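Long-range contacts in 4-hydroxybutyrate CoA-transferase (Porphyromonas gingivalis, PDB 3EH7), which probably transfers coenzyme A between carboxylic acids such as acetate and 4-hydroxybutyrate: residues S34-V39 against F273-E278; A226-L231 against D246-L251; Q324-C329 against E378-T383. All coordinates share one frame; numbering follows the deposited sequence.

Interaction 1. Residues S34-V39 against F273-E278; sequences SHAAGV and FLMGSE
A37 and M275 bring their backbones nearest, CA to CA 5.6 Å, whereas the CA atoms of H35 and F273 stay 7.7 Å apart and leave room for two rings between them. The loop turns sharply here. G38 N bonds back to H35 O, and A36 has a positive phi of 52°; with A37 in the helical region, this fits a type II' beta turn with A36 and A37 at its corners. The turn directs the CB atoms of both alanines toward the other segment.

H35 and F273 form a T-shaped (edge-to-face) pair, with centroids 4.5 Å apart and planes at 74°. CG of H35, anti to the backbone N (chi1 -176°), carries the ring toward F273; the ring is turned so that its CD2-NE2 side meets the phenyl face. CD2 lies over the centre of that face, 3.7 Å from F273 CG. NE2 is beside it, 3.7 Å from F273 CZ, but its hydrogen bond goes to S336 OG, which should limit rotation of the imidazole. A36 CB sits over one face of the imidazole and also meets F273 CE2 obliquely at 3.8 Å. Further along, A37 CB rests 3.8 Å from CG of M275, a selenomethionine deposited in two conformers, so the placing of its end is doubtful.

A water bridges the backbones: it can donate to L274 O at 2.7 Å and accepts a weak bond from A37 N. The loop follows strand 30-33 of the six-strand parallel sheet, while strand 273-274 pairs with 243-244 in the other half; each half has a largely parallel sheet, consistent with Rossmann-like domains. The fit between them here thus rests on ring and methyl shape, the polar link across these segments being water-mediated and weak on the A37 side.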
ATOM      1  N   SER A  34     -17.746  -6.378  19.888  1.00 21.89           N
ATOM      2  CA  SER A  34     -16.345  -6.602  20.244  1.00 21.88           C
ATOM      3  C   SER A  34     -15.757  -7.743  19.431  1.00 21.24           C
ATOM      4  O   SER A  34     -16.402  -8.773  19.217  1.00 21.79           O
ATOM      5  CB  SER A  34     -16.162  -6.918  21.738  1.00 21.96           C
ATOM      6  OG  SER A  34     -16.385  -5.817  22.575  1.00 22.06           O
ATOM      7  N   HIS A  35     -14.524  -7.543  18.988  1.00 21.20           N
ATOM      8  CA  HIS A  35     -13.834  -8.454  18.087  1.00 21.76           C
ATOM      9  C   HIS A  35     -13.380  -9.747  18.759  1.00 22.34           C
ATOM     10  O   HIS A  35     -13.022  -9.757  19.930  1.00 22.23           O
ATOM     11  CB  HIS A  35     -12.604  -7.739  17.489  1.00 21.91           C
ATOM     12  CG  HIS A  35     -11.870  -8.538  16.464  1.00 22.25           C
ATOM     13  ND1 HIS A  35     -12.518  -9.195  15.441  1.00 22.81           N
ATOM     14  CD2 HIS A  35     -10.544  -8.739  16.263  1.00 22.00           C
ATOM     15  CE1 HIS A  35     -11.624  -9.800  14.674  1.00 24.64           C
ATOM     16  NE2 HIS A  35     -10.418  -9.553  15.160  1.00 21.84           N
ATOM     17  N   ALA A  36     -13.390 -10.832  17.979  1.00 23.38           N
ATOM     18  CA  ALA A  36     -12.714 -12.094  18.306  1.00 22.97           C
ATOM     19  C   ALA A  36     -13.069 -12.636  19.696  1.00 22.93           C
ATOM     20  O   ALA A  36     -14.239 -12.978  19.946  1.00 23.65           O
ATOM     21  CB  ALA A  36     -11.156 -11.975  18.085  1.00 22.76           C
ATOM     22  N   ALA A  37     -12.087 -12.752  20.584  1.00 22.94           N
ATOM     23  CA  ALA A  37     -12.292 -13.473  21.857  1.00 22.98           C
ATOM     24  C   ALA A  37     -13.203 -12.710  22.807  1.00 22.77           C
ATOM     25  O   ALA A  37     -13.767 -13.306  23.739  1.00 22.87           O
ATOM     26  CB  ALA A  37     -10.955 -13.786  22.551  1.00 22.70           C
ATOM     27  N   GLY A  38     -13.367 -11.415  22.553  1.00 21.88           N
ATOM     28  CA  GLY A  38     -14.180 -10.566  23.398  1.00 23.03           C
ATOM     29  C   GLY A  38     -15.585 -10.388  22.907  1.00 22.27           C
ATOM     30  O   GLY A  38     -16.255  -9.474  23.307  1.00 22.37           O
ATOM     31  N   VAL A  39     -16.026 -11.243  22.004  1.00 22.68           N
ATOM     32  CA  VAL A  39     -17.400 -11.167  21.512  1.00 22.96           C
ATOM     33  C   VAL A  39     -18.324 -11.228  22.738  1.00 21.96           C
ATOM     34  O   VAL A  39     -18.132 -12.061  23.611  1.00 22.29           O
ATOM     35  CB  VAL A  39     -17.707 -12.320  20.508  1.00 22.99           C
ATOM     36  CG1 VAL A  39     -19.137 -12.782  20.637  1.00 24.39           C
ATOM     37  CG2 VAL A  39     -17.423 -11.887  19.062  1.00 23.90           C
ATOM     38  N   PHE A 273      -5.605  -6.470  19.795  1.00 20.25           N
ATOM     39  CA  PHE A 273      -6.503  -7.465  20.398  1.00 19.78           C
ATOM     40  C   PHE A 273      -5.696  -8.704  20.814  1.00 20.91           C
ATOM     41  O   PHE A 273      -4.518  -8.875  20.429  1.00 18.69           O
ATOM     42  CB  PHE A 273      -7.729  -7.791  19.500  1.00 20.27           C
ATOM     43  CG  PHE A 273      -7.465  -8.768  18.359  1.00 19.96           C
ATOM     44  CD1 PHE A 273      -6.939  -8.322  17.140  1.00 22.36           C
ATOM     45  CD2 PHE A 273      -7.765 -10.115  18.493  1.00 19.26           C
ATOM     46  CE1 PHE A 273      -6.695  -9.197  16.068  1.00 21.98           C
ATOM     47  CE2 PHE A 273      -7.509 -11.036  17.421  1.00 20.53           C
ATOM     48  CZ  PHE A 273      -6.990 -10.568  16.205  1.00 22.21           C
ATOM     49  N   LEU A 274      -6.314  -9.531  21.657  1.00 21.56           N
ATOM     50  CA  LEU A 274      -5.638 -10.716  22.229  1.00 22.75           C
ATOM     51  C   LEU A 274      -6.580 -11.891  22.219  1.00 23.64           C
ATOM     52  O   LEU A 274      -7.795 -11.717  22.352  1.00 23.29           O
ATOM     53  CB  LEU A 274      -5.229 -10.465  23.674  1.00 21.97           C
ATOM     54  CG  LEU A 274      -4.279  -9.306  23.903  1.00 23.06           C
ATOM     55  CD1 LEU A 274      -4.162  -8.992  25.379  1.00 21.23           C
ATOM     56  CD2 LEU A 274      -2.901  -9.587  23.260  1.00 21.76           C
HETATM   57  N   MSE A 275      -6.017 -13.083  22.034  1.00 24.70           N
HETATM   58  CA  MSE A 275      -6.768 -14.331  22.151  0.50 24.58           C
HETATM   59  C   MSE A 275      -5.825 -15.487  22.473  1.00 25.48           C
HETATM   60  O   MSE A 275      -4.722 -15.560  21.929  1.00 25.81           O
HETATM   61  CB  MSE A 275      -7.522 -14.619  20.853  0.50 24.36           C
HETATM   62  CG  MSE A 275      -8.292 -15.924  20.882  0.50 23.11           C
HETATM   63 SE   MSE A 275      -9.639 -16.031  19.506  0.40 21.02          SE
HETATM   64  CE  MSE A 275      -9.214 -14.422  18.531  0.50 20.90           C
ATOM     65  N   GLY A 276      -6.254 -16.380  23.356  1.00 25.69           N
ATOM     66  CA  GLY A 276      -5.424 -17.515  23.738  1.00 26.37           C
ATOM     67  C   GLY A 276      -6.106 -18.316  24.804  1.00 26.34           C
ATOM     68  O   GLY A 276      -7.322 -18.318  24.880  1.00 27.02           O
ATOM     69  N   SER A 277      -5.326 -18.991  25.637  1.00 26.91           N
ATOM     70  CA  SER A 277      -5.874 -19.813  26.688  1.00 27.36           C
ATOM     71  C   SER A 277      -6.262 -18.944  27.872  1.00 28.58           C
ATOM     72  O   SER A 277      -5.932 -17.757  27.944  1.00 27.93           O
ATOM     73  CB  SER A 277      -4.859 -20.865  27.147  1.00 27.05           C
ATOM     74  OG  SER A 277      -3.817 -20.254  27.889  1.00 25.14           O
ATOM     75  N   GLU A 278      -6.949 -19.567  28.821  1.00 29.96           N
ATOM     76  CA  GLU A 278      -7.279 -18.909  30.078  1.00 31.07           C
ATOM     77  C   GLU A 278      -6.011 -18.386  30.750  1.00 31.35           C
ATOM     78  O   GLU A 278      -6.020 -17.343  31.409  1.00 31.84           O
ATOM     79  CB  GLU A 278      -8.056 -19.868  30.986  1.00 31.72           C
ATOM     80  CG  GLU A 278      -9.095 -19.190  31.872  1.00 34.75           C
ATOM     81  CD  GLU A 278      -9.922 -18.102  31.161  1.00 38.94           C
ATOM     82  OE1 GLU A 278     -10.354 -18.282  29.973  1.00 42.58           O
ATOM     83  OE2 GLU A 278     -10.130 -17.048  31.808  1.00 41.56           O
TER
HETATM   84  O   HOH W   1     -10.013 -10.583  21.302  1.00 25.40           O

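Interaction 2. Residues A226-L231 against D246-L251; sequences AALLFL and DGVVEL
L228 points its forked end at the backbone of the helix starting at D246, CD1 coming to 3.6 Å from G247 C and 3.7 Å from V248 N. This close approach is possible because G247 carries no side chain on the facing surface, where a CB would clash with L228 CD1, and it goes with the close CA-CA distance of 6.4 Å between L228 and G247. The CG of L228 is anti to its own carbonyl carbon, beside the backbone N (chi1 -70°), and from there the two methyls divide the work. CD1 takes the glycine surface and also lies 4.1 Å from V248 CG2, although V248 directs its CB away from the neighbouring helix. CD2 turns to L251, whose CD1 it meets at 3.6 Å, the two leucine side chains slanting across one another.

Helix 222-229 connects strands 215-217 and 238-240, parallel neighbours in the large mixed sheet, as a beta-alpha-beta crossover, consistent with a Rossmann-like domain; helix 246-253 comes next along the chain. L228 therefore packs one connecting helix against the following one.

L251 reaches back with CG likewise anti to its carbonyl carbon (chi1 -79°). Its CD1 lies 3.5 Å from L228 O and 4.1 Å from L231 CB. L228 O also accepts from L231 N, and L231 lies beside the same methyl. At the more exposed margin, L229 starts away from the other helix but its CD2 comes back to within 4.2 Å of E250 OE1, while E250 OE2 makes a long, weak ion pair with K232 NZ.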
ATOM      1  N   ALA A 226       5.188 -22.423  15.706  1.00 22.10           N
ATOM      2  CA  ALA A 226       6.407 -23.140  15.346  1.00 22.05           C
ATOM      3  C   ALA A 226       7.568 -22.170  15.213  1.00 22.08           C
ATOM      4  O   ALA A 226       8.703 -22.502  15.583  1.00 22.54           O
ATOM      5  CB  ALA A 226       6.216 -23.933  14.054  1.00 20.85           C
ATOM      6  N   ALA A 227       7.309 -20.989  14.655  1.00 21.47           N
ATOM      7  CA  ALA A 227       8.354 -19.962  14.581  1.00 21.72           C
ATOM      8  C   ALA A 227       8.862 -19.574  15.978  1.00 21.62           C
ATOM      9  O   ALA A 227      10.063 -19.512  16.210  1.00 21.39           O
ATOM     10  CB  ALA A 227       7.836 -18.716  13.833  1.00 21.45           C
ATOM     11  N   LEU A 228       7.938 -19.354  16.915  1.00 21.91           N
ATOM     12  CA  LEU A 228       8.287 -18.914  18.263  1.00 22.44           C
ATOM     13  C   LEU A 228       9.066 -20.012  19.011  1.00 23.06           C
ATOM     14  O   LEU A 228       9.941 -19.731  19.832  1.00 22.79           O
ATOM     15  CB  LEU A 228       7.016 -18.540  19.042  1.00 22.14           C
ATOM     16  CG  LEU A 228       6.261 -17.273  18.614  1.00 21.96           C
ATOM     17  CD1 LEU A 228       4.826 -17.249  19.100  1.00 19.99           C
ATOM     18  CD2 LEU A 228       6.999 -16.032  19.073  1.00 20.13           C
ATOM     19  N   LEU A 229       8.736 -21.265  18.725  1.00 23.77           N
ATOM     20  CA  LEU A 229       9.426 -22.376  19.327  1.00 24.02           C
ATOM     21  C   LEU A 229      10.906 -22.395  18.937  1.00 23.78           C
ATOM     22  O   LEU A 229      11.735 -22.897  19.702  1.00 23.35           O
ATOM     23  CB  LEU A 229       8.758 -23.718  18.952  1.00 24.77           C
ATOM     24  CG  LEU A 229       7.475 -24.138  19.699  1.00 26.08           C
ATOM     25  CD1 LEU A 229       7.164 -25.595  19.383  1.00 28.57           C
ATOM     26  CD2 LEU A 229       7.553 -23.960  21.216  1.00 28.39           C
ATOM     27  N   PHE A 230      11.242 -21.868  17.762  1.00 23.37           N
ATOM     28  CA  PHE A 230      12.648 -21.802  17.356  1.00 23.67           C
ATOM     29  C   PHE A 230      13.341 -20.511  17.711  1.00 23.57           C
ATOM     30  O   PHE A 230      14.464 -20.294  17.276  1.00 24.21           O
ATOM     31  CB  PHE A 230      12.818 -22.137  15.882  1.00 23.98           C
ATOM     32  CG  PHE A 230      12.544 -23.574  15.586  1.00 25.17           C
ATOM     33  CD1 PHE A 230      13.432 -24.546  16.008  1.00 26.99           C
ATOM     34  CD2 PHE A 230      11.369 -23.956  14.962  1.00 26.97           C
ATOM     35  CE1 PHE A 230      13.183 -25.883  15.795  1.00 28.19           C
ATOM     36  CE2 PHE A 230      11.097 -25.283  14.732  1.00 26.69           C
ATOM     37  CZ  PHE A 230      12.011 -26.258  15.152  1.00 30.08           C
ATOM     38  N   LEU A 231      12.700 -19.681  18.532  1.00 23.46           N
ATOM     39  CA  LEU A 231      13.295 -18.426  18.998  1.00 23.48           C
ATOM     40  C   LEU A 231      13.815 -18.457  20.453  1.00 24.19           C
ATOM     41  O   LEU A 231      14.104 -17.397  21.029  1.00 23.99           O
ATOM     42  CB  LEU A 231      12.283 -17.281  18.837  1.00 23.35           C
ATOM     43  CG  LEU A 231      11.812 -16.978  17.403  1.00 22.17           C
ATOM     44  CD1 LEU A 231      10.803 -15.820  17.417  1.00 23.78           C
ATOM     45  CD2 LEU A 231      12.971 -16.668  16.448  1.00 22.65           C
ATOM     46  N   ASP A 246      -0.626 -17.444  23.352  1.00 21.97           N
ATOM     47  CA  ASP A 246       0.115 -18.240  24.322  1.00 21.93           C
ATOM     48  C   ASP A 246       1.584 -18.309  24.007  1.00 21.27           C
ATOM     49  O   ASP A 246       2.409 -18.210  24.923  1.00 20.87           O
ATOM     50  CB  ASP A 246      -0.458 -19.660  24.431  1.00 22.52           C
ATOM     51  CG  ASP A 246      -1.802 -19.686  25.149  1.00 24.61           C
ATOM     52  OD1 ASP A 246      -1.835 -20.040  26.352  1.00 24.01           O
ATOM     53  OD2 ASP A 246      -2.825 -19.336  24.509  1.00 24.88           O
ATOM     54  N   GLY A 247       1.904 -18.488  22.726  1.00 20.76           N
ATOM     55  CA  GLY A 247       3.291 -18.687  22.265  1.00 20.55           C
ATOM     56  C   GLY A 247       4.200 -17.516  22.617  1.00 21.01           C
ATOM     57  O   GLY A 247       5.342 -17.720  23.007  1.00 20.90           O
ATOM     58  N   VAL A 248       3.663 -16.293  22.494  1.00 20.88           N
ATOM     59  CA  VAL A 248       4.403 -15.078  22.826  1.00 21.03           C
ATOM     60  C   VAL A 248       4.623 -15.007  24.325  1.00 20.76           C
ATOM     61  O   VAL A 248       5.747 -14.776  24.765  1.00 20.00           O
ATOM     62  CB  VAL A 248       3.724 -13.761  22.273  1.00 20.87           C
ATOM     63  CG1 VAL A 248       4.141 -12.535  23.080  1.00 20.91           C
ATOM     64  CG2 VAL A 248       4.101 -13.547  20.808  1.00 20.58           C
ATOM     65  N   VAL A 249       3.567 -15.234  25.103  1.00 21.79           N
ATOM     66  CA  VAL A 249       3.663 -15.157  26.569  1.00 22.26           C
ATOM     67  C   VAL A 249       4.694 -16.142  27.110  1.00 22.97           C
ATOM     68  O   VAL A 249       5.384 -15.859  28.097  1.00 22.92           O
ATOM     69  CB  VAL A 249       2.309 -15.415  27.246  1.00 22.43           C
ATOM     70  CG1 VAL A 249       2.486 -15.555  28.770  1.00 23.58           C
ATOM     71  CG2 VAL A 249       1.293 -14.325  26.909  1.00 21.88           C
ATOM     72  N   GLU A 250       4.794 -17.306  26.473  1.00 23.82           N
ATOM     73  CA  GLU A 250       5.780 -18.328  26.886  1.00 25.13           C
ATOM     74  C   GLU A 250       7.189 -17.783  26.713  1.00 25.42           C
ATOM     75  O   GLU A 250       8.044 -17.993  27.562  1.00 25.02           O
ATOM     76  CB  GLU A 250       5.610 -19.632  26.089  1.00 25.00           C
ATOM     77  CG  GLU A 250       6.666 -20.685  26.425  1.00 28.89           C
ATOM     78  CD  GLU A 250       6.616 -21.916  25.512  1.00 32.14           C
ATOM     79  OE1 GLU A 250       5.878 -21.920  24.486  1.00 34.71           O
ATOM     80  OE2 GLU A 250       7.340 -22.878  25.826  1.00 35.74           O
ATOM     81  N   LEU A 251       7.431 -17.053  25.626  1.00 26.28           N
ATOM     82  CA  LEU A 251       8.750 -16.453  25.436  1.00 26.64           C
ATOM     83  C   LEU A 251       8.982 -15.246  26.331  1.00 27.02           C
ATOM     84  O   LEU A 251      10.129 -14.892  26.593  1.00 27.41           O
ATOM     85  CB  LEU A 251       9.004 -16.102  23.973  1.00 27.16           C
ATOM     86  CG  LEU A 251       9.414 -17.243  23.045  1.00 27.56           C
ATOM     87  CD1 LEU A 251       9.368 -16.765  21.614  1.00 28.76           C
ATOM     88  CD2 LEU A 251      10.788 -17.747  23.365  1.00 27.85           C
TER

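Interaction 3. Residues Q324-C329 against E378-T383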
ATOM      1  N   GLN A 324       2.073 -11.815  -6.386  1.00 18.41           N
ATOM      2  CA  GLN A 324       0.806 -11.271  -5.834  1.00 19.52           C
ATOM      3  C   GLN A 324       0.305 -12.219  -4.748  1.00 19.84           C
ATOM      4  O   GLN A 324       0.314 -13.414  -4.951  1.00 20.35           O
ATOM      5  CB  GLN A 324      -0.306 -11.124  -6.883  1.00 19.86           C
ATOM      6  CG  GLN A 324       0.112 -10.539  -8.210  1.00 20.09           C
ATOM      7  CD  GLN A 324      -1.063 -10.096  -9.025  1.00 20.32           C
ATOM      8  OE1 GLN A 324      -1.561  -8.962  -8.850  1.00 18.75           O
ATOM      9  NE2 GLN A 324      -1.508 -10.959  -9.957  1.00 17.90           N
ATOM     10  N   VAL A 325      -0.182 -11.666  -3.635  1.00 20.31           N
ATOM     11  CA  VAL A 325      -0.584 -12.411  -2.461  1.00 19.75           C
ATOM     12  C   VAL A 325      -2.078 -12.296  -2.294  1.00 21.07           C
ATOM     13  O   VAL A 325      -2.627 -11.181  -2.297  1.00 20.72           O
ATOM     14  CB  VAL A 325       0.093 -11.842  -1.204  1.00 19.99           C
ATOM     15  CG1 VAL A 325      -0.544 -12.405   0.127  1.00 19.14           C
ATOM     16  CG2 VAL A 325       1.611 -12.101  -1.267  1.00 18.13           C
ATOM     17  N   VAL A 326      -2.736 -13.439  -2.203  1.00 21.24           N
ATOM     18  CA  VAL A 326      -4.161 -13.504  -1.925  1.00 22.77           C
ATOM     19  C   VAL A 326      -4.336 -14.101  -0.531  1.00 24.91           C
ATOM     20  O   VAL A 326      -3.899 -15.217  -0.256  1.00 23.39           O
ATOM     21  CB  VAL A 326      -4.870 -14.378  -2.946  1.00 22.49           C
ATOM     22  CG1 VAL A 326      -6.329 -14.566  -2.598  1.00 20.96           C
ATOM     23  CG2 VAL A 326      -4.686 -13.775  -4.350  1.00 21.27           C
ATOM     24  N   SER A 327      -4.972 -13.334   0.334  1.00 27.76           N
ATOM     25  CA  SER A 327      -5.278 -13.757   1.676  1.00 30.74           C
ATOM     26  C   SER A 327      -6.742 -13.408   1.985  1.00 32.88           C
ATOM     27  O   SER A 327      -7.087 -12.248   2.117  1.00 33.43           O
ATOM     28  CB  SER A 327      -4.354 -13.037   2.627  1.00 30.54           C
ATOM     29  OG  SER A 327      -4.623 -13.491   3.926  1.00 33.99           O
ATOM     30  N   GLU A 328      -7.594 -14.415   2.071  1.00 35.97           N
ATOM     31  CA  GLU A 328      -9.017 -14.226   2.358  1.00 38.65           C
ATOM     32  C   GLU A 328      -9.384 -15.176   3.528  1.00 40.07           C
ATOM     33  O   GLU A 328      -8.561 -15.997   3.962  1.00 40.47           O
ATOM     34  CB  GLU A 328      -9.869 -14.474   1.080  1.00 39.29           C
ATOM     35  CG  GLU A 328      -9.619 -13.459  -0.149  1.00 42.00           C
ATOM     36  CD  GLU A 328     -10.054 -14.020  -1.573  1.00 45.19           C
ATOM     37  OE1 GLU A 328     -10.054 -15.274  -1.758  1.00 50.17           O
ATOM     38  OE2 GLU A 328     -10.376 -13.238  -2.508  1.00 40.45           O
ATOM     39  N   CYS A 329     -10.587 -15.034   4.077  1.00 41.91           N
ATOM     40  CA  CYS A 329     -11.078 -15.976   5.101  1.00 43.39           C
ATOM     41  C   CYS A 329     -11.175 -17.425   4.609  1.00 44.04           C
ATOM     42  O   CYS A 329     -10.698 -18.327   5.298  1.00 44.22           O
ATOM     43  CB  CYS A 329     -12.473 -15.579   5.610  1.00 43.50           C
ATOM     44  SG  CYS A 329     -12.466 -14.379   6.955  1.00 44.95           S
ATOM     45  N   GLU A 378      -9.576 -17.456 -10.124  1.00 22.99           N
ATOM     46  CA  GLU A 378     -10.542 -16.615 -10.810  1.00 24.28           C
ATOM     47  C   GLU A 378     -11.310 -15.755  -9.818  1.00 23.81           C
ATOM     48  O   GLU A 378     -11.910 -16.278  -8.913  1.00 23.80           O
ATOM     49  CB  GLU A 378     -11.525 -17.542 -11.515  1.00 25.30           C
ATOM     50  CG  GLU A 378     -12.616 -16.871 -12.247  1.00 28.54           C
ATOM     51  CD  GLU A 378     -12.204 -16.539 -13.639  1.00 32.31           C
ATOM     52  OE1 GLU A 378     -10.982 -16.351 -13.867  1.00 33.14           O
ATOM     53  OE2 GLU A 378     -13.116 -16.468 -14.492  1.00 37.21           O
ATOM     54  N   GLY A 379     -11.267 -14.440  -9.979  1.00 23.39           N
ATOM     55  CA  GLY A 379     -11.979 -13.538  -9.091  1.00 22.54           C
ATOM     56  C   GLY A 379     -11.351 -13.312  -7.728  1.00 21.95           C
ATOM     57  O   GLY A 379     -11.911 -12.581  -6.910  1.00 21.88           O
ATOM     58  N   ALA A 380     -10.190 -13.911  -7.455  1.00 21.16           N
ATOM     59  CA  ALA A 380      -9.566 -13.737  -6.165  1.00 20.77           C
ATOM     60  C   ALA A 380      -9.152 -12.270  -5.947  1.00 20.72           C
ATOM     61  O   ALA A 380      -8.799 -11.568  -6.898  1.00 20.18           O
ATOM     62  CB  ALA A 380      -8.367 -14.661  -6.010  1.00 20.69           C
ATOM     63  N   ALA A 381      -9.223 -11.828  -4.691  1.00 20.43           N
ATOM     64  CA  ALA A 381      -8.797 -10.480  -4.314  1.00 20.76           C
ATOM     65  C   ALA A 381      -7.353 -10.470  -3.841  1.00 19.50           C
ATOM     66  O   ALA A 381      -7.007 -11.128  -2.847  1.00 21.43           O
ATOM     67  CB  ALA A 381      -9.714  -9.916  -3.252  1.00 19.95           C
ATOM     68  N   VAL A 382      -6.495  -9.774  -4.585  1.00 18.58           N
ATOM     69  CA  VAL A 382      -5.148  -9.501  -4.148  1.00 16.94           C
ATOM     70  C   VAL A 382      -5.177  -8.669  -2.858  1.00 18.67           C
ATOM     71  O   VAL A 382      -5.932  -7.703  -2.759  1.00 18.60           O
ATOM     72  CB  VAL A 382      -4.301  -8.810  -5.271  1.00 16.70           C
ATOM     73  CG1 VAL A 382      -2.935  -8.409  -4.731  1.00 13.41           C
ATOM     74  CG2 VAL A 382      -4.147  -9.762  -6.482  1.00 15.10           C
ATOM     75  N   THR A 383      -4.400  -9.070  -1.852  1.00 19.12           N
ATOM     76  CA  THR A 383      -4.393  -8.359  -0.582  1.00 20.32           C
ATOM     77  C   THR A 383      -3.050  -7.734  -0.259  1.00 19.04           C
ATOM     78  O   THR A 383      -2.994  -6.768   0.520  1.00 19.61           O
ATOM     79  CB  THR A 383      -4.905  -9.221   0.604  1.00 20.88           C
ATOM     80  OG1 THR A 383      -4.141 -10.427   0.697  1.00 23.10           O
ATOM     81  CG2 THR A 383      -6.409  -9.583   0.386  1.00 20.58           C
TER
HETATM   82  O   HOH W   2     -12.711 -12.639  -4.391  1.00 38.86           O
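One main-chain bond crosses the contact: T383 N donates to V325 O at 2.8 Å, nearly straight at 173°. V382 CA adds a CA-H...O approach to the same oxygen.

Two side chains bond to backbone amides. T383 OG1 stands between its own N and carbonyl carbon (chi1 56°), where it accepts a weak bond from S327 N at 3.0 Å. From the other segment, E328 OE2 takes A381 N at 2.8 Å, the donor lying 39° out of the carboxylate plane; a water that donates to both E328 OE2 and G379 O adds a second grip.

V326 CG1 and A380 CB, 4.0 Å apart, form the apolar pair. Two further methyls make van der Waals contacts with oxygens: V326 CG1 lies 3.5 Å from A381 O, and V382 CG2 lies 3.6 Å from OE1 of Q324, which crosses V382 at about a right angle. The Q324 amide itself is held by V382 N and A380 O of the second subunit.

The segments meet at the edge of a small mixed sheet, at a subunit interface where the reciprocal Q324 bonds join the two copies.

Overall arrangement
Interaction 2 falls within the span of chain between the two segments of interaction 1, and interaction 3 follows both. The centres of interactions 1 and 2 lie about 19 Å apart, yet the contacts touch: S277 OG and D246 OD1, 2.5 Å apart, probably share a hydrogen bond, linking the starts of helices 278-284 and 246-253. Interaction 3 stands apart, its centre about 26 Å from that of interaction 1 and 28 Å from that of interaction 2. Interaction 1 joins the two halves of the chain, interaction 2 packs helices within the second, and interaction 3 reaches the second subunit. The C64-C329 disulfide, beginning in interaction 3, adds a covalent tie between the halves.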